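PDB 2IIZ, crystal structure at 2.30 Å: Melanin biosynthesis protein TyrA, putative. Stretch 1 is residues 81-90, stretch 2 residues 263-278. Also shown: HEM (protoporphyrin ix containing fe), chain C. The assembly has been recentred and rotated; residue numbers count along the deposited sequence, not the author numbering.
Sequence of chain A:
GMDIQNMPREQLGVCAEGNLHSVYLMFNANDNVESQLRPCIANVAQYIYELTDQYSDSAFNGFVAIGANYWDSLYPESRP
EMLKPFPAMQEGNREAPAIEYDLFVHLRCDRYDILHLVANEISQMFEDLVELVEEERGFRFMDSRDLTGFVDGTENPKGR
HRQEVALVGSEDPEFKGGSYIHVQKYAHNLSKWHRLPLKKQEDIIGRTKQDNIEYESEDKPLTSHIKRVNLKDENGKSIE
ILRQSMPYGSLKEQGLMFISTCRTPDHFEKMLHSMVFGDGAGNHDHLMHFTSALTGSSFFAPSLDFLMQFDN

Stretch 1, residues 81-90: EMLKPFPAMQ
Stretch 2, residues 263-278: RTPDHFEKMLHSMVFG

No hydrogen bond joins these two stretches among the atoms modelled; 690 Å² is buried almost wholly by packing, much of it around two selenomethionines. A loop, extended from L83 on and becoming strand at M89-Q90, runs along a helix that includes D266 to V276, in the same sense: M82 lies nearest P265 (CA-CA 6.8 Å), P87 nearest E269 (CA-CA 6.7 Å) and Q90 nearest V276 (CA-CA 6.7 Å). Backbone bonds such as K270 N to D266 O (2.8 Å) and V276 N to L272 O (2.8 Å) hold the helix, and G278 leaves it with phi 85°, a value that favours glycine.

At the leading end, M82 (phi/psi -105/8; chi1 m, chi2 t, chi3 p), whose long, unbranched, apolar chain can lie against the P265 ring, lays CB 3.5 Å from P265 CD and SE 3.3 Å from T264 OG1. T264 OG1 donates a hydrogen bond to D266 OD1 (2.6 Å), linking two residues of the same stretch. The aliphatic part of K84 (-159/167) reaches alongside E269, CE 3.7 Å from E269 OE1; its NZ is not modelled.

The CA-to-CB bond of F86 (-62/139, chi1 t, chi2 85°) points sideways, but its ring end comes nearer, CE1 3.5 Å from F268 CZ. The rings meet obliquely, centroids 5.6 Å apart and planes at 56°. F268 (chi1 t, chi2 85°) also takes P87 CG at its edge, 4.0 Å from F268 CE2, while F268 CD1 lies 3.2 Å from HEM CBC, so one flat side chain serves both protein and cofactor. P87 (-84/81), compact and rigid, sets CB 3.7 Å from E269 CG, using the glutamate's aliphatic stem.

M89 (-158/161; chi1 p, chi2 t, chi3 99°) is the most covered residue. Its long, flexible chain brings CE 3.9 Å from L272 CD2 and SE 3.5 Å from H273 CA, close to the helix backbone. M89 SE lies 5.2 Å from the F277 ring centroid, at the ring's edge. Q90 CB points away, leaving Q90 O 3.6 Å from F277 CZ.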

# COMPACT_ATOMS: atom_id res chain seq x y z
N GLU A 81 10.56 26.57 21.77
CA GLU A 81 11.84 26.92 22.38
C GLU A 81 13.02 26.19 21.73
O GLU A 81 14.04 26.81 21.40
CB GLU A 81 11.79 26.59 23.88
CG GLU A 81 13.05 27.01 24.65
CD GLU A 81 13.02 26.61 26.13
OE1 GLU A 81 12.42 25.56 26.48
OE2 GLU A 81 13.63 27.36 26.93
N MSE A 82 12.89 24.89 21.54
CA MSE A 82 14.02 24.04 21.17
C MSE A 82 14.05 23.60 19.71
O MSE A 82 14.89 22.78 19.33
CB MSE A 82 14.04 22.81 22.08
CG MSE A 82 14.10 23.19 23.55
SE MSE A 82 14.41 21.65 24.66
CE MSE A 82 16.29 21.35 24.18
N LEU A 83 13.16 24.13 18.88
CA LEU A 83 13.00 23.64 17.51
C LEU A 83 14.21 23.88 16.61
O LEU A 83 14.73 25.00 16.53
CB LEU A 83 11.74 24.25 16.87
CG LEU A 83 11.39 23.76 15.46
CD1 LEU A 83 11.14 22.27 15.46
CD2 LEU A 83 10.19 24.51 14.91
N LYS A 84 14.65 22.83 15.93
CA LYS A 84 15.81 22.89 15.05
C LYS A 84 15.80 21.75 14.02
O LYS A 84 15.03 20.78 14.14
CB LYS A 84 17.10 22.87 15.88
CG LYS A 84 17.36 21.60 16.71
CD LYS A 84 18.54 21.84 17.67
CE LYS A 84 18.89 20.58 18.47
N PRO A 85 16.68 21.88 12.99
CA PRO A 85 16.70 20.89 11.91
C PRO A 85 17.11 19.49 12.36
O PRO A 85 17.55 19.31 13.49
CB PRO A 85 17.70 21.47 10.91
CG PRO A 85 17.89 22.94 11.33
CD PRO A 85 17.68 22.94 12.79
N PHE A 86 16.96 18.51 11.48
CA PHE A 86 17.31 17.15 11.82
C PHE A 86 18.79 17.15 12.11
O PHE A 86 19.56 17.81 11.41
CB PHE A 86 16.98 16.18 10.69
CG PHE A 86 17.25 14.73 11.02
CD1 PHE A 86 16.30 13.97 11.68
CD2 PHE A 86 18.47 14.14 10.67
CE1 PHE A 86 16.56 12.62 11.99
CE2 PHE A 86 18.74 12.80 10.97
CZ PHE A 86 17.79 12.04 11.62
N PRO A 87 19.19 16.41 13.16
CA PRO A 87 20.60 16.42 13.54
C PRO A 87 21.43 15.42 12.71
O PRO A 87 21.74 14.31 13.16
CB PRO A 87 20.54 16.05 15.03
CG PRO A 87 19.36 15.08 15.09
CD PRO A 87 18.39 15.53 14.04
N ALA A 88 21.80 15.83 11.50
CA ALA A 88 22.59 14.98 10.60
C ALA A 88 23.80 14.39 11.32
O ALA A 88 24.49 15.09 12.07
CB ALA A 88 23.06 15.79 9.37
N MSE A 89 24.06 13.11 11.09
CA MSE A 89 25.31 12.53 11.56
C MSE A 89 25.69 11.27 10.80
O MSE A 89 24.86 10.64 10.14
CB MSE A 89 25.27 12.30 13.08
CG MSE A 89 24.01 11.63 13.60
SE MSE A 89 24.07 11.39 15.54
CE MSE A 89 23.01 12.92 16.11
N GLN A 90 26.97 10.92 10.89
CA GLN A 90 27.57 9.89 10.07
C GLN A 90 28.90 9.40 10.65
O GLN A 90 29.76 10.22 11.02
CB GLN A 90 27.82 10.45 8.66
CG GLN A 90 28.77 9.64 7.79
CD GLN A 90 28.77 10.10 6.35
OE1 GLN A 90 29.21 11.21 6.04
NE2 GLN A 90 28.27 9.25 5.44
N ARG A 263 8.59 15.72 24.12
CA ARG A 263 8.43 17.10 24.55
C ARG A 263 9.72 17.90 24.37
O ARG A 263 9.70 19.13 24.43
CB ARG A 263 7.98 17.18 26.00
CG ARG A 263 9.10 17.14 27.02
CD ARG A 263 8.58 16.65 28.34
NE ARG A 263 7.68 17.62 28.96
CZ ARG A 263 7.06 17.42 30.12
NH1 ARG A 263 7.23 16.28 30.79
NH2 ARG A 263 6.27 18.36 30.61
N THR A 264 10.84 17.20 24.17
CA THR A 264 12.13 17.84 23.89
C THR A 264 12.83 17.11 22.74
O THR A 264 12.76 15.88 22.66
CB THR A 264 13.05 17.90 25.14
OG1 THR A 264 14.33 18.37 24.76
CG2 THR A 264 13.21 16.54 25.80
N PRO A 265 13.49 17.86 21.84
CA PRO A 265 14.14 17.22 20.68
C PRO A 265 15.52 16.56 20.95
O PRO A 265 16.02 15.84 20.09
CB PRO A 265 14.31 18.39 19.69
CG PRO A 265 14.45 19.62 20.57
CD PRO A 265 13.67 19.33 21.83
N ASP A 266 16.13 16.79 22.10
CA ASP A 266 17.48 16.24 22.30
C ASP A 266 17.46 14.76 22.74
O ASP A 266 18.47 14.06 22.66
CB ASP A 266 18.39 17.14 23.16
CG ASP A 266 17.70 17.66 24.38
OD1 ASP A 266 16.62 17.12 24.69
OD2 ASP A 266 18.24 18.60 25.03
N HIS A 267 16.31 14.29 23.20
CA HIS A 267 16.17 12.87 23.55
C HIS A 267 16.47 11.96 22.36
O HIS A 267 17.36 11.12 22.43
CB HIS A 267 14.79 12.59 24.11
CG HIS A 267 14.62 13.06 25.51
ND1 HIS A 267 13.57 12.66 26.31
CD2 HIS A 267 15.37 13.91 26.26
CE1 HIS A 267 13.68 13.24 27.49
NE2 HIS A 267 14.76 14.01 27.49
N PHE A 268 15.73 12.13 21.26
CA PHE A 268 16.02 11.39 20.01
C PHE A 268 17.49 11.56 19.59
O PHE A 268 18.12 10.61 19.17
CB PHE A 268 15.09 11.86 18.90
CG PHE A 268 15.56 11.49 17.50
CD1 PHE A 268 15.26 10.25 16.96
CD2 PHE A 268 16.29 12.39 16.73
CE1 PHE A 268 15.69 9.92 15.67
CE2 PHE A 268 16.72 12.05 15.45
CZ PHE A 268 16.41 10.82 14.93
N GLU A 269 18.02 12.78 19.71
CA GLU A 269 19.38 13.07 19.23
C GLU A 269 20.43 12.30 20.01
O GLU A 269 21.27 11.59 19.44
CB GLU A 269 19.69 14.56 19.29
CG GLU A 269 20.95 14.92 18.52
CD GLU A 269 21.36 16.39 18.66
OE1 GLU A 269 20.49 17.28 18.59
OE2 GLU A 269 22.57 16.65 18.85
N LYS A 270 20.37 12.43 21.32
CA LYS A 270 21.23 11.66 22.19
C LYS A 270 21.17 10.15 21.88
O LYS A 270 22.21 9.48 21.86
CB LYS A 270 20.86 11.94 23.65
CG LYS A 270 21.31 13.32 24.13
CD LYS A 270 20.55 13.77 25.38
CE LYS A 270 21.38 14.75 26.24
NZ LYS A 270 22.16 15.72 25.41
N MSE A 271 19.98 9.62 21.63
CA MSE A 271 19.83 8.20 21.26
C MSE A 271 20.51 7.91 19.94
O MSE A 271 21.23 6.94 19.83
CB MSE A 271 18.36 7.78 21.15
CG MSE A 271 17.73 7.50 22.49
SE MSE A 271 15.79 7.57 22.44
CE MSE A 271 15.42 7.18 24.20
N LEU A 272 20.29 8.77 18.95
CA LEU A 272 20.85 8.56 17.63
C LEU A 272 22.38 8.65 17.66
O LEU A 272 23.08 7.85 17.03
CB LEU A 272 20.29 9.59 16.69
CG LEU A 272 20.66 9.42 15.22
CD1 LEU A 272 19.97 8.20 14.64
CD2 LEU A 272 20.33 10.70 14.41
N HIS A 273 22.90 9.62 18.39
CA HIS A 273 24.34 9.73 18.57
C HIS A 273 24.87 8.42 19.17
O HIS A 273 25.77 7.80 18.60
CB HIS A 273 24.65 10.93 19.47
CG HIS A 273 26.11 11.14 19.70
ND1 HIS A 273 26.90 10.21 20.34
CD2 HIS A 273 26.91 12.19 19.40
CE1 HIS A 273 28.14 10.68 20.42
NE2 HIS A 273 28.17 11.87 19.85
N SER A 274 24.31 8.00 20.29
CA SER A 274 24.66 6.72 20.90
C SER A 274 24.59 5.52 19.94
O SER A 274 25.37 4.58 20.08
CB SER A 274 23.79 6.44 22.13
OG SER A 274 23.87 5.07 22.47
N MSE A 275 23.66 5.56 18.97
CA MSE A 275 23.58 4.50 17.96
C MSE A 275 24.69 4.59 16.91
O MSE A 275 25.34 3.60 16.62
CB MSE A 275 22.24 4.54 17.21
CG MSE A 275 21.01 4.33 18.07
SE MSE A 275 19.41 4.30 17.04
CE MSE A 275 19.94 3.47 15.48
N VAL A 276 24.90 5.77 16.34
CA VAL A 276 25.89 5.96 15.28
C VAL A 276 27.33 5.90 15.80
O VAL A 276 28.17 5.14 15.31
CB VAL A 276 25.69 7.32 14.54
CG1 VAL A 276 26.91 7.65 13.64
CG2 VAL A 276 24.41 7.29 13.73
N PHE A 277 27.59 6.74 16.80
CA PHE A 277 28.93 6.91 17.35
C PHE A 277 29.26 5.97 18.50
O PHE A 277 30.43 5.72 18.77
CB PHE A 277 29.08 8.35 17.78
CG PHE A 277 29.13 9.30 16.63
CD1 PHE A 277 30.31 9.48 15.93
CD2 PHE A 277 28.01 9.99 16.24
CE1 PHE A 277 30.37 10.36 14.84
CE2 PHE A 277 28.05 10.87 15.16
CZ PHE A 277 29.23 11.06 14.46
N GLY A 278 28.26 5.44 19.19
CA GLY A 278 28.47 4.41 20.19
C GLY A 278 28.84 4.96 21.55
O GLY A 278 28.74 6.17 21.81
CHA HEM C . 13.69 -0.47 21.25
CHB HEM C . 13.68 -1.76 16.61
CHC HEM C . 15.37 2.53 15.34
CHD HEM C . 14.86 4.03 19.86
C1A HEM C . 13.57 -1.21 20.10
C2A HEM C . 13.18 -2.60 20.04
C3A HEM C . 13.19 -2.94 18.74
C4A HEM C . 13.56 -1.79 17.97
CMA HEM C . 12.86 -4.31 18.13
CAA HEM C . 12.84 -3.49 21.26
CBA HEM C . 11.34 -3.45 21.59
CGA HEM C . 10.97 -2.18 22.32
O1A HEM C . 10.32 -1.28 21.72
O2A HEM C . 11.32 -2.05 23.53
C1B HEM C . 14.15 -0.72 15.88
C2B HEM C . 14.35 -0.74 14.44
C3B HEM C . 14.82 0.46 14.09
C4B HEM C . 14.92 1.25 15.29
CMB HEM C . 14.04 -1.97 13.56
CAB HEM C . 15.21 1.00 12.70
CBB HEM C . 15.75 0.20 11.79
C1C HEM C . 15.39 3.29 16.46
C2C HEM C . 15.89 4.64 16.51
C3C HEM C . 15.75 5.07 17.77
C4C HEM C . 15.16 3.99 18.53
CMC HEM C . 16.45 5.37 15.28
CAC HEM C . 16.13 6.44 18.37
CBC HEM C . 16.69 7.44 17.68
C1D HEM C . 14.48 2.98 20.65
C2D HEM C . 14.17 3.09 22.05
C3D HEM C . 13.80 1.68 22.48
C4D HEM C . 13.93 0.88 21.30
CMD HEM C . 14.22 4.36 22.92
CAD HEM C . 13.39 1.19 23.88
CBD HEM C . 14.63 0.64 24.56
CGD HEM C . 14.42 0.40 26.04
O1D HEM C . 14.30 -0.80 26.44
O2D HEM C . 14.38 1.40 26.80
NA HEM C . 13.80 -0.73 18.82
NB HEM C . 14.51 0.52 16.37
NC HEM C . 14.95 2.91 17.71
ND HEM C . 14.33 1.67 20.24
FE HEM C . 14.58 1.01 18.29